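Local coordinates for protein enterotoxin type A (Staphylococcus aureus, PDB 1DYQ) that binds MHC class II, partly through a zinc-dependent site, and T-cell receptors as a superantigen toxin, driving T-cell activation, and causes staphylococcal food poisoning, at residues D87-Y92 / T146-V151; Y32-A37 / L156-R161; P127-L130 / K135-T138; D12-S17 / G201-Y206. The protein carries 3 engineered substitutions. All blocks are in the same frame, centred on the assembly; numbering follows the deposited sequence. Where two conformers were deposited one is given.

Contact 1 of 4, residues D87-Y92 / T146-V151; sequences DLYGAY and TNKKNV
Lys148 reaches from the corner of the chain at 146-151 to strand 86-91, and its side chain accounts for the direct approaches between the two segments. The non-polar part of the contact is a methylene meeting: CE of Lys148 lies 4.0 Å from CB of Asp87. The chain is extended as far as CE and then bends (chi4 74°), which carries the ammonium group past Asp87 to within 4.3 Å of CB of Tyr89, where NZ stands obliquely to the ring.

The polar link is made by one water, which accepts from Lys148 NZ at 2.9 Å and donates to Leu88 O at 2.8 Å, so the amine is tied indirectly to the strand backbone. Lys148 NZ and Asp87 OD2 are 5.2 Å apart, too far for a salt bridge; the lysine pairs instead with Glu155, while OD1 of Asp87 is taken by His115 and the backbone N of Asn41. Thr146 OG1 accepts from Lys148 N at 3.1 Å, an ST turn at the root of the lysine.

Strand 86-91 lies between strands 36-39 and 105-114 of the OB-fold sheet, and 146-151 leads into beta-grasp helix 153-168, whose Glu155, Leu158 and Gln159 pack against Tyr89.

Contact 2 of 4, residues Y32-A37 / L156-R161; sequences YYNEKA and LDLQAR
Helix 153-168 of the beta-grasp domain meets the OB-fold part of the chain here, where it passes from helix 23-32 to strand 36-39. The contact is an interdomain one, and on the helix side it rests on Leu158, whose two methyl groups divide the work. CD2 touches ND2 of Asn34 at 3.8 Å, while CD1 lies 4.1 Å from CD of Lys36. Leucine and lysine side chains pass in opposite directions; the touch is between aliphatic carbons, and the ammonium turns to Asn34 OD1.

The geometry of the 32-37 segment explains how a polar pair can face a leucine. Asn34 CG sits between its backbone N and carbonyl carbon (chi1 62°), and its amide is held at both ends: ND2 donates to Ile30 O, the oxygen receives Lys36 NZ. The lysine chain bends twice, at chi3 and chi4, to bring NZ back to that amide, a fold that leaves CD of Lys36 against Leu158.

Asp157 and Arg161, one turn apart on the same helix, form a salt bridge that takes no part in the contact. Arg161 approaches side-on with NE and NH2, one to each carboxylate oxygen, and Tyr214 also bonds to OD2. The NE bond to Asp157 OD1 is nearly straight, 174° at the hydrogen, whereas Lys36 NZ meets Asn34 OD1 at 2.8 Å with a donor tilt of 18° from the carbonyl plane.

Contact 3 of 4, residues P127-L130 / K135-T138; sequences PINL and KQNT
Lys135 begins the return strand and approaches Leu130 through its backbone: its O lies 4.0 Å from Leu130 O, while its CB points away from the first strand.

Gln136 follows with a closer approach. Its CA makes a CA-H...O contact with Leu130 O at 3.3 Å. CG stands anti to the backbone N and the chain runs on extended, which takes the amide back across the hairpin toward Asn129, with the two amide planes 77° apart. NE2 donates to a water at 3.1 Å. That water also accepts from Leu130 N at 2.9 Å and donates to Ile128 O and Asn137 O, four bonds that bridge the strands; the short strand axes stand at 139° to one another.

Asn137 supplies the direct bond of the pair, its N donating to Leu130 O at 2.9 Å and 166°. Between the side chains, CD2 of Leu130 lies 3.8 Å from Asn137 CB. ND2 turns back to Gln136 O from above the carbonyl plane, and OD1 bonds to Tyr168 of helix 153-168, against which Leu130 also packs.

The arrangement is an antiparallel beta hairpin in the beta-grasp domain, with one direct bond here and a bridging water. Strand 119-132 runs parallel to strand 226-232, and the Asn129 side chain lies about 4 Å from the zinc ion held by His188, His226 and Asp228, the cofactor site needed for MHC class II interaction.

Contact 4 of 4, residues D12-S17 / G201-Y206; sequences DLRKKS and GAQGQY
Arg14 spans the gap between the N-terminal segment and the loop 201-206, and its guanidinium group makes the first shell. NH1 donates to Ala202 O at 2.8 Å, but the bond is bent: the angle at hydrogen is 133°, and the donor stands 50° out of the carbonyl plane, above it. Close by, the same nitrogen is 3.7 Å from Gly201 C. The side-chain amide of Gln203 lies over one guanidinium face, the side chains crossing at about a right angle.

A water widens this shell. It lies in the guanidinium plane, accepts from Arg14 NH2 at 3.2 Å and donates to Gln205 OE1 at 2.7 Å, so the arginine reaches a second glutamine without touching it.

What sets these groups in place comes next. The arginine is extended from CG to NE, with CG anti to N (chi1 -177°). Arg14 N donates to Asp198 OD2, which holds the start of the side chain near the loop, and NH1 has a second acceptor in Phe200 O. On the other side, Gln203 is the centre of an inverse gamma turn and also starts a type I turn, closed by Tyr206 N to Gln203 O at 3.2 Å.

The result is a surface loop whose overlapping turns present a backbone carbonyl to an arginine, joining the N-terminal segment before helix 23-32 to the loop after strand 195-198 in the beta-grasp domain.

From the N terminus, contact 4 opens first, at 12-17, and closes last, at 201-206, so its loop encloses all the others. Contact 2 opens at 32-37 and closes at 156-161; inside it lies contact 1, from 87-92 to 146-151, and inside that the short hairpin of contact 3. The four loops are thus strictly nested and none cross. Contacts 1 and 2 both join the OB-fold and beta-grasp domains and touch through neighbouring strands, Gly90 O lying 2.8 Å from Ala37 N. Contact 3 stays within the beta-grasp sheet, about 24 Å from contact 1 between centres, while contact 4 ties the N-terminal segment to that domain.

Contact 1 of 4, residues D87-Y92 / T146-V151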
loop_
_atom_site.group_PDB
_atom_site.type_symbol
_atom_site.label_atom_id
_atom_site.label_comp_id
_atom_site.label_asym_id
_atom_site.label_seq_id
_atom_site.Cartn_x
_atom_site.Cartn_y
_atom_site.Cartn_z
ATOM N N ASP A 87 6.020 7.706 -12.052
ATOM C CA ASP A 87 4.642 7.783 -11.667
ATOM C C ASP A 87 4.555 7.443 -10.155
ATOM O O ASP A 87 5.401 6.693 -9.674
ATOM C CB ASP A 87 3.757 6.809 -12.438
ATOM C CG ASP A 87 3.861 6.985 -13.944
ATOM O OD1 ASP A 87 4.017 8.146 -14.410
ATOM O OD2 ASP A 87 3.785 5.958 -14.653
ATOM N N LEU A 88 3.596 8.050 -9.512
ATOM C CA LEU A 88 3.403 7.872 -8.075
ATOM C C LEU A 88 2.028 7.245 -7.796
ATOM O O LEU A 88 1.040 7.578 -8.400
ATOM C CB LEU A 88 3.435 9.239 -7.356
ATOM C CG LEU A 88 4.720 10.066 -7.653
ATOM C CD1 LEU A 88 4.532 11.430 -6.925
ATOM C CD2 LEU A 88 5.934 9.369 -7.152
ATOM N N TYR A 89 2.037 6.337 -6.808
ATOM C CA TYR A 89 0.768 5.788 -6.314
ATOM C C TYR A 89 1.003 5.292 -4.878
ATOM O O TYR A 89 1.647 4.285 -4.652
ATOM C CB TYR A 89 0.251 4.613 -7.168
ATOM C CG TYR A 89 -1.185 4.216 -6.841
ATOM C CD1 TYR A 89 -1.539 3.726 -5.585
ATOM C CD2 TYR A 89 -2.167 4.303 -7.808
ATOM C CE1 TYR A 89 -2.855 3.396 -5.282
ATOM C CE2 TYR A 89 -3.484 3.968 -7.525
ATOM C CZ TYR A 89 -3.808 3.489 -6.284
ATOM O OH TYR A 89 -5.122 3.177 -5.988
ATOM N N GLY A 90 0.633 6.147 -3.910
ATOM C CA GLY A 90 0.898 5.762 -2.514
ATOM C C GLY A 90 0.112 6.651 -1.559
ATOM O O GLY A 90 -0.364 7.717 -1.955
ATOM N N ALA A 91 0.011 6.217 -0.317
ATOM C CA ALA A 91 -0.758 6.982 0.673
ATOM C C ALA A 91 0.242 7.891 1.419
ATOM O O ALA A 91 1.213 7.403 1.970
ATOM C CB ALA A 91 -1.334 5.982 1.706
ATOM N N TYR A 92 -0.146 9.160 1.535
ATOM C CA TYR A 92 0.769 10.105 2.219
ATOM C C TYR A 92 0.127 10.673 3.467
ATOM O O TYR A 92 -1.081 10.717 3.619
ATOM C CB TYR A 92 1.132 11.250 1.253
ATOM C CG TYR A 92 -0.016 12.120 0.808
ATOM C CD1 TYR A 92 -0.548 13.113 1.621
ATOM C CD2 TYR A 92 -0.642 11.906 -0.426
ATOM C CE1 TYR A 92 -1.630 13.860 1.247
ATOM C CE2 TYR A 92 -1.725 12.675 -0.825
ATOM C CZ TYR A 92 -2.218 13.658 0.011
ATOM O OH TYR A 92 -3.297 14.404 -0.379
ATOM N N THR A 146 -4.646 -1.899 -12.697
ATOM C CA THR A 146 -3.441 -1.049 -12.867
ATOM C C THR A 146 -3.186 -0.806 -14.331
ATOM O O THR A 146 -3.558 -1.612 -15.190
ATOM C CB THR A 146 -2.236 -1.620 -12.150
ATOM O OG1 THR A 146 -1.138 -0.652 -12.287
ATOM C CG2 THR A 146 -1.770 -2.945 -12.701
ATOM N N ASN A 147 -2.598 0.341 -14.660
ATOM C CA ASN A 147 -2.142 0.598 -16.020
ATOM C C ASN A 147 -0.639 0.383 -16.141
ATOM O O ASN A 147 -0.043 0.611 -17.202
ATOM C CB ASN A 147 -2.458 2.067 -16.402
ATOM C CG ASN A 147 -3.924 2.393 -16.359
ATOM O OD1 ASN A 147 -4.710 1.850 -17.131
ATOM N ND2 ASN A 147 -4.314 3.290 -15.456
ATOM N N LYS A 148 -0.009 -0.180 -15.098
ATOM C CA LYS A 148 1.422 -0.334 -15.076
ATOM C C LYS A 148 1.892 -1.761 -15.341
ATOM O O LYS A 148 1.373 -2.699 -14.716
ATOM C CB LYS A 148 1.998 0.127 -13.721
ATOM C CG LYS A 148 1.682 1.587 -13.409
ATOM C CD LYS A 148 2.229 1.926 -12.003
ATOM C CE LYS A 148 1.900 3.390 -11.692
ATOM N NZ LYS A 148 0.479 3.609 -11.376
ATOM N N LYS A 149 2.928 -1.920 -16.126
ATOM C CA LYS A 149 3.554 -3.242 -16.330
ATOM C C LYS A 149 4.298 -3.660 -15.087
ATOM O O LYS A 149 4.233 -4.782 -14.603
ATOM C CB LYS A 149 4.554 -3.129 -17.509
ATOM C CG LYS A 149 3.832 -2.803 -18.814
ATOM C CD LYS A 149 4.832 -2.552 -19.943
ATOM C CE LYS A 149 4.103 -1.924 -21.139
ATOM N NZ LYS A 149 5.093 -1.567 -22.211
ATOM N N ASN A 150 5.099 -2.709 -14.564
ATOM C CA ASN A 150 5.792 -2.893 -13.286
ATOM C C ASN A 150 5.087 -2.025 -12.246
ATOM O O ASN A 150 4.930 -0.806 -12.469
ATOM C CB ASN A 150 7.242 -2.388 -13.481
ATOM C CG ASN A 150 7.933 -2.178 -12.156
ATOM O OD1 ASN A 150 8.113 -1.043 -11.713
ATOM N ND2 ASN A 150 8.253 -3.272 -11.490
ATOM N N VAL A 151 4.433 -2.639 -11.270
ATOM C CA VAL A 151 3.562 -1.935 -10.346
ATOM C C VAL A 151 4.041 -2.121 -8.917
ATOM O O VAL A 151 4.573 -3.164 -8.553
ATOM C CB VAL A 151 2.110 -2.416 -10.484
ATOM C CG1 VAL A 151 1.986 -3.907 -10.114
ATOM C CG2 VAL A 151 1.147 -1.587 -9.673
HETATM O O HOH W 1 0.054 6.349 -10.671
#

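Contact 2 of 4, residues Y32-A37 / L156-R161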
loop_
_atom_site.group_PDB
_atom_site.type_symbol
_atom_site.label_atom_id
_atom_site.label_comp_id
_atom_site.label_asym_id
_atom_site.label_seq_id
_atom_site.Cartn_x
_atom_site.Cartn_y
_atom_site.Cartn_z
ATOM N N TYR A 32 -8.730 3.002 4.369
ATOM C CA TYR A 32 -10.071 3.364 3.963
ATOM C C TYR A 32 -10.383 4.860 4.051
ATOM O O TYR A 32 -11.248 5.313 3.326
ATOM C CB TYR A 32 -11.060 2.564 4.837
ATOM C CG TYR A 32 -12.497 2.578 4.396
ATOM C CD1 TYR A 32 -12.889 1.982 3.207
ATOM C CD2 TYR A 32 -13.466 3.141 5.225
ATOM C CE1 TYR A 32 -14.231 1.982 2.827
ATOM C CE2 TYR A 32 -14.804 3.143 4.844
ATOM C CZ TYR A 32 -15.158 2.580 3.648
ATOM O OH TYR A 32 -16.494 2.589 3.282
ATOM N N TYR A 33 -9.612 5.593 4.859
ATOM C CA TYR A 33 -9.851 7.057 4.945
ATOM C C TYR A 33 -8.539 7.793 4.607
ATOM O O TYR A 33 -8.311 8.914 5.078
ATOM C CB TYR A 33 -10.286 7.441 6.342
ATOM C CG TYR A 33 -11.601 6.861 6.822
ATOM C CD1 TYR A 33 -12.766 7.040 6.118
ATOM C CD2 TYR A 33 -11.629 6.148 8.019
ATOM C CE1 TYR A 33 -13.971 6.508 6.581
ATOM C CE2 TYR A 33 -12.834 5.644 8.509
ATOM C CZ TYR A 33 -13.967 5.818 7.772
ATOM O OH TYR A 33 -15.174 5.330 8.273
ATOM N N ASN A 34 -7.758 7.225 3.732
ATOM C CA ASN A 34 -6.437 7.758 3.397
ATOM C C ASN A 34 -6.492 8.864 2.340
ATOM O O ASN A 34 -7.508 9.246 1.808
ATOM C CB ASN A 34 -5.509 6.640 2.957
ATOM C CG ASN A 34 -5.931 5.902 1.714
ATOM O OD1 ASN A 34 -6.593 6.433 0.828
ATOM N ND2 ASN A 34 -5.501 4.633 1.566
ATOM N N GLU A 35 -5.292 9.452 2.137
ATOM C CA GLU A 35 -5.096 10.465 1.096
ATOM C C GLU A 35 -3.950 9.961 0.207
ATOM O O GLU A 35 -2.895 9.566 0.757
ATOM C CB GLU A 35 -4.646 11.810 1.717
ATOM C CG GLU A 35 -5.677 12.403 2.683
ATOM C CD GLU A 35 -5.307 13.843 3.073
ATOM O OE1 GLU A 35 -4.278 14.048 3.712
ATOM O OE2 GLU A 35 -6.109 14.742 2.729
ATOM N N LYS A 36 -4.186 9.836 -1.091
ATOM C CA LYS A 36 -3.194 9.239 -1.966
ATOM C C LYS A 36 -2.635 10.166 -3.034
ATOM O O LYS A 36 -3.360 11.032 -3.573
ATOM C CB LYS A 36 -3.846 8.023 -2.708
ATOM C CG LYS A 36 -4.107 6.868 -1.737
ATOM C CD LYS A 36 -4.742 5.687 -2.508
ATOM C CE LYS A 36 -6.134 6.006 -2.987
ATOM N NZ LYS A 36 -7.057 6.440 -1.906
ATOM N N ALA A 37 -1.358 10.021 -3.266
ATOM C CA ALA A 37 -0.693 10.697 -4.401
ATOM C C ALA A 37 -0.795 9.714 -5.583
ATOM O O ALA A 37 -0.312 8.590 -5.475
ATOM C CB ALA A 37 0.763 10.964 -4.077
ATOM N N LEU A 156 -1.329 -2.118 -5.392
ATOM C CA LEU A 156 -2.268 -3.255 -5.396
ATOM C C LEU A 156 -2.849 -3.503 -4.011
ATOM O O LEU A 156 -4.083 -3.714 -3.913
ATOM C CB LEU A 156 -1.542 -4.529 -5.843
ATOM C CG LEU A 156 -0.888 -4.459 -7.236
ATOM C CD1 LEU A 156 -0.193 -5.780 -7.516
ATOM C CD2 LEU A 156 -1.900 -4.107 -8.304
ATOM N N ASP A 157 -2.051 -3.398 -2.974
ATOM C CA ASP A 157 -2.513 -3.664 -1.603
ATOM C C ASP A 157 -3.466 -2.605 -1.118
ATOM O O ASP A 157 -4.483 -2.903 -0.484
ATOM C CB ASP A 157 -1.265 -3.788 -0.714
ATOM C CG ASP A 157 -1.507 -4.464 0.614
ATOM O OD1 ASP A 157 -2.520 -5.211 0.732
ATOM O OD2 ASP A 157 -0.704 -4.269 1.551
ATOM N N LEU A 158 -3.245 -1.321 -1.451
ATOM C CA LEU A 158 -4.205 -0.279 -1.086
ATOM C C LEU A 158 -5.571 -0.575 -1.700
ATOM O O LEU A 158 -6.612 -0.425 -1.056
ATOM C CB LEU A 158 -3.682 1.091 -1.553
ATOM C CG LEU A 158 -2.502 1.633 -0.731
ATOM C CD1 LEU A 158 -1.935 2.885 -1.453
ATOM C CD2 LEU A 158 -2.960 1.994 0.678
ATOM N N GLN A 159 -5.580 -0.974 -2.981
ATOM C CA GLN A 159 -6.855 -1.225 -3.639
ATOM C C GLN A 159 -7.524 -2.465 -3.024
ATOM O O GLN A 159 -8.737 -2.373 -2.756
ATOM C CB GLN A 159 -6.719 -1.416 -5.134
ATOM C CG GLN A 159 -6.277 -0.170 -5.908
ATOM C CD GLN A 159 -6.073 -0.568 -7.388
ATOM O OE1 GLN A 159 -7.062 -0.758 -8.084
ATOM N NE2 GLN A 159 -4.830 -0.625 -7.785
ATOM N N ALA A 160 -6.744 -3.486 -2.769
ATOM C CA ALA A 160 -7.359 -4.727 -2.216
ATOM C C ALA A 160 -7.918 -4.515 -0.838
ATOM O O ALA A 160 -9.083 -4.851 -0.566
ATOM C CB ALA A 160 -6.342 -5.861 -2.223
ATOM N N ARG A 161 -7.147 -3.842 0.051
ATOM C CA ARG A 161 -7.655 -3.644 1.405
ATOM C C ARG A 161 -8.775 -2.662 1.489
ATOM O O ARG A 161 -9.640 -2.796 2.374
ATOM C CB ARG A 161 -6.497 -3.273 2.358
ATOM C CG ARG A 161 -5.392 -4.313 2.368
ATOM C CD ARG A 161 -4.624 -4.254 3.691
ATOM N NE ARG A 161 -3.290 -4.739 3.546
ATOM C CZ ARG A 161 -2.391 -4.938 4.508
ATOM N NH1 ARG A 161 -2.725 -4.778 5.781
ATOM N NH2 ARG A 161 -1.151 -5.291 4.195
#

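Contact 3 of 4, residues P127-L130 / K135-T138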
loop_
_atom_site.group_PDB
_atom_site.type_symbol
_atom_site.label_atom_id
_atom_site.label_comp_id
_atom_site.label_asym_id
_atom_site.label_seq_id
_atom_site.Cartn_x
_atom_site.Cartn_y
_atom_site.Cartn_z
ATOM N N PRO A 127 -7.069 -10.333 -11.306
ATOM C CA PRO A 127 -8.016 -11.301 -10.736
ATOM C C PRO A 127 -7.687 -11.567 -9.272
ATOM O O PRO A 127 -6.512 -11.627 -8.882
ATOM C CB PRO A 127 -7.822 -12.533 -11.591
ATOM C CG PRO A 127 -7.173 -12.074 -12.841
ATOM C CD PRO A 127 -6.293 -10.880 -12.416
ATOM N N ILE A 128 -8.723 -11.695 -8.459
ATOM C CA ILE A 128 -8.604 -12.038 -7.064
ATOM C C ILE A 128 -9.295 -13.365 -6.722
ATOM O O ILE A 128 -10.503 -13.499 -6.999
ATOM C CB ILE A 128 -9.207 -10.943 -6.145
ATOM C CG1 ILE A 128 -8.422 -9.643 -6.322
ATOM C CG2 ILE A 128 -9.137 -11.417 -4.691
ATOM C CD1 ILE A 128 -9.159 -8.394 -5.938
ATOM N N ASN A 129 -8.569 -14.263 -6.115
ATOM C CA ASN A 129 -9.200 -15.472 -5.521
ATOM C C ASN A 129 -9.383 -15.159 -4.020
ATOM O O ASN A 129 -8.384 -14.932 -3.341
ATOM C CB ASN A 129 -8.296 -16.671 -5.662
ATOM C CG ASN A 129 -7.938 -17.003 -7.111
ATOM O OD1 ASN A 129 -6.766 -17.145 -7.445
ATOM N ND2 ASN A 129 -8.949 -17.075 -7.951
ATOM N N LEU A 130 -10.617 -15.131 -3.562
ATOM C CA LEU A 130 -10.865 -14.847 -2.153
ATOM C C LEU A 130 -11.608 -16.029 -1.499
ATOM O O LEU A 130 -12.644 -16.448 -2.015
ATOM C CB LEU A 130 -11.662 -13.566 -1.971
ATOM C CG LEU A 130 -11.830 -13.067 -0.531
ATOM C CD1 LEU A 130 -11.901 -11.543 -0.521
ATOM C CD2 LEU A 130 -13.146 -13.592 0.079
ATOM N N LYS A 135 -14.436 -20.961 1.978
ATOM C CA LYS A 135 -15.388 -20.946 0.856
ATOM C C LYS A 135 -15.061 -19.804 -0.090
ATOM O O LYS A 135 -14.970 -18.653 0.363
ATOM C CB LYS A 135 -16.814 -20.846 1.372
ATOM C CG LYS A 135 -17.846 -20.317 0.413
ATOM C CD LYS A 135 -17.922 -21.112 -0.876
ATOM C CE LYS A 135 -19.015 -20.556 -1.793
ATOM N NZ LYS A 135 -20.357 -21.052 -1.364
ATOM N N GLN A 136 -14.916 -20.090 -1.380
ATOM C CA GLN A 136 -14.634 -19.005 -2.328
ATOM C C GLN A 136 -15.782 -18.016 -2.397
ATOM O O GLN A 136 -16.973 -18.384 -2.384
ATOM C CB GLN A 136 -14.285 -19.558 -3.698
ATOM C CG GLN A 136 -13.733 -18.517 -4.669
ATOM C CD GLN A 136 -12.839 -19.115 -5.729
ATOM O OE1 GLN A 136 -12.850 -20.325 -5.971
ATOM N NE2 GLN A 136 -12.026 -18.280 -6.376
ATOM N N ASN A 137 -15.456 -16.724 -2.426
ATOM C CA ASN A 137 -16.440 -15.672 -2.632
ATOM C C ASN A 137 -16.089 -14.947 -3.951
ATOM O O ASN A 137 -14.901 -14.699 -4.189
ATOM C CB ASN A 137 -16.471 -14.648 -1.525
ATOM C CG ASN A 137 -17.071 -15.053 -0.217
ATOM O OD1 ASN A 137 -17.004 -14.285 0.767
ATOM N ND2 ASN A 137 -17.686 -16.223 -0.136
ATOM N N THR A 138 -17.089 -14.553 -4.701
ATOM C CA THR A 138 -16.881 -13.813 -5.934
ATOM C C THR A 138 -16.358 -12.398 -5.634
ATOM O O THR A 138 -16.766 -11.802 -4.648
ATOM C CB THR A 138 -18.202 -13.656 -6.725
ATOM O OG1 THR A 138 -18.840 -14.934 -6.843
ATOM C CG2 THR A 138 -17.918 -13.111 -8.117
HETATM O O HOH W 2 -12.683 -15.376 -5.603
#

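Contact 4 of 4, residues D12-S17 / G201-Y206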
loop_
_atom_site.group_PDB
_atom_site.type_symbol
_atom_site.label_atom_id
_atom_site.label_comp_id
_atom_site.label_asym_id
_atom_site.label_seq_id
_atom_site.Cartn_x
_atom_site.Cartn_y
_atom_site.Cartn_z
ATOM N N ASP A 12 -0.084 -19.469 11.619
ATOM C CA ASP A 12 0.797 -18.457 12.143
ATOM C C ASP A 12 0.235 -17.036 11.974
ATOM O O ASP A 12 0.902 -16.091 12.390
ATOM C CB ASP A 12 2.178 -18.534 11.503
ATOM C CG ASP A 12 3.012 -19.704 11.987
ATOM O OD1 ASP A 12 2.804 -20.160 13.127
ATOM O OD2 ASP A 12 3.910 -20.146 11.229
ATOM N N LEU A 13 -0.951 -16.919 11.419
ATOM C CA LEU A 13 -1.578 -15.608 11.221
ATOM C C LEU A 13 -1.934 -14.992 12.577
ATOM O O LEU A 13 -2.445 -15.674 13.471
ATOM C CB LEU A 13 -2.803 -15.687 10.346
ATOM C CG LEU A 13 -2.629 -15.946 8.843
ATOM C CD1 LEU A 13 -3.982 -16.157 8.183
ATOM C CD2 LEU A 13 -1.923 -14.748 8.179
ATOM N N ARG A 14 -1.643 -13.706 12.713
ATOM C CA ARG A 14 -1.934 -12.992 13.964
ATOM C C ARG A 14 -3.425 -12.753 14.089
ATOM O O ARG A 14 -4.136 -12.492 13.133
ATOM C CB ARG A 14 -1.158 -11.674 13.987
ATOM C CG ARG A 14 -1.336 -10.860 15.284
ATOM C CD ARG A 14 -0.104 -9.950 15.424
ATOM N NE ARG A 14 -0.176 -9.032 16.521
ATOM C CZ ARG A 14 -0.403 -7.719 16.428
ATOM N NH1 ARG A 14 -0.634 -7.167 15.257
ATOM N NH2 ARG A 14 -0.398 -6.980 17.538
ATOM N N LYS A 15 -3.948 -12.955 15.315
ATOM C CA LYS A 15 -5.367 -12.740 15.558
ATOM C C LYS A 15 -5.663 -11.250 15.730
ATOM O O LYS A 15 -4.909 -10.522 16.392
ATOM C CB LYS A 15 -5.798 -13.486 16.831
ATOM C CG LYS A 15 -5.218 -14.870 16.977
ATOM C CD LYS A 15 -6.057 -15.953 16.354
ATOM C CE LYS A 15 -5.677 -17.332 16.909
ATOM N NZ LYS A 15 -5.848 -17.392 18.384
ATOM N N LYS A 16 -6.794 -10.818 15.229
ATOM C CA LYS A 16 -7.273 -9.455 15.373
ATOM C C LYS A 16 -7.362 -9.021 16.825
ATOM O O LYS A 16 -7.126 -7.863 17.179
ATOM C CB LYS A 16 -8.646 -9.335 14.701
ATOM C CG LYS A 16 -9.336 -7.996 15.002
ATOM C CD LYS A 16 -10.751 -8.076 14.422
ATOM C CE LYS A 16 -11.538 -6.830 14.632
ATOM N NZ LYS A 16 -12.936 -6.917 14.148
ATOM N N SER A 17 -7.624 -9.977 17.736
ATOM C CA SER A 17 -7.729 -9.712 19.143
ATOM C C SER A 17 -6.420 -9.293 19.786
ATOM O O SER A 17 -6.426 -8.797 20.928
ATOM C CB SER A 17 -8.248 -11.000 19.854
ATOM O OG SER A 17 -7.319 -12.035 19.741
ATOM N N GLY A 201 -0.969 -8.261 10.943
ATOM C CA GLY A 201 0.364 -8.497 11.377
ATOM C C GLY A 201 1.089 -7.302 11.946
ATOM O O GLY A 201 2.124 -7.474 12.600
ATOM N N ALA A 202 0.588 -6.095 11.680
ATOM C CA ALA A 202 1.356 -4.909 12.093
ATOM C C ALA A 202 1.027 -4.399 13.466
ATOM O O ALA A 202 -0.017 -4.697 14.051
ATOM C CB ALA A 202 1.170 -3.811 11.037
ATOM N N GLN A 203 1.994 -3.672 14.040
ATOM C CA GLN A 203 1.729 -2.928 15.294
ATOM C C GLN A 203 0.936 -1.678 14.927
ATOM O O GLN A 203 1.490 -0.596 14.733
ATOM C CB GLN A 203 3.045 -2.567 15.957
ATOM C CG GLN A 203 3.880 -3.767 16.378
ATOM C CD GLN A 203 3.227 -4.589 17.469
ATOM O OE1 GLN A 203 2.988 -5.788 17.280
ATOM N NE2 GLN A 203 2.984 -3.983 18.617
ATOM N N GLY A 204 -0.380 -1.847 14.800
ATOM C CA GLY A 204 -1.243 -0.813 14.274
ATOM C C GLY A 204 -1.311 0.427 15.148
ATOM O O GLY A 204 -1.727 1.491 14.658
ATOM N N GLN A 205 -0.962 0.323 16.407
ATOM C CA GLN A 205 -1.008 1.433 17.352
ATOM C C GLN A 205 0.026 2.507 17.015
ATOM O O GLN A 205 -0.093 3.618 17.526
ATOM C CB GLN A 205 -0.834 0.949 18.779
ATOM C CG GLN A 205 0.546 0.472 19.176
ATOM C CD GLN A 205 0.795 -0.992 18.936
ATOM O OE1 GLN A 205 0.320 -1.587 17.978
ATOM N NE2 GLN A 205 1.557 -1.622 19.845
ATOM N N TYR A 206 0.957 2.203 16.144
ATOM C CA TYR A 206 1.932 3.200 15.663
ATOM C C TYR A 206 1.574 3.576 14.236
ATOM O O TYR A 206 2.063 2.958 13.289
ATOM C CB TYR A 206 3.337 2.590 15.722
ATOM C CG TYR A 206 3.737 2.146 17.107
ATOM C CD1 TYR A 206 3.777 3.083 18.151
ATOM C CD2 TYR A 206 4.018 0.825 17.387
ATOM C CE1 TYR A 206 4.146 2.684 19.427
ATOM C CE2 TYR A 206 4.390 0.428 18.662
ATOM C CZ TYR A 206 4.448 1.369 19.662
ATOM O OH TYR A 206 4.809 0.976 20.939
HETATM O O HOH W 3 -1.025 -3.905 17.987
#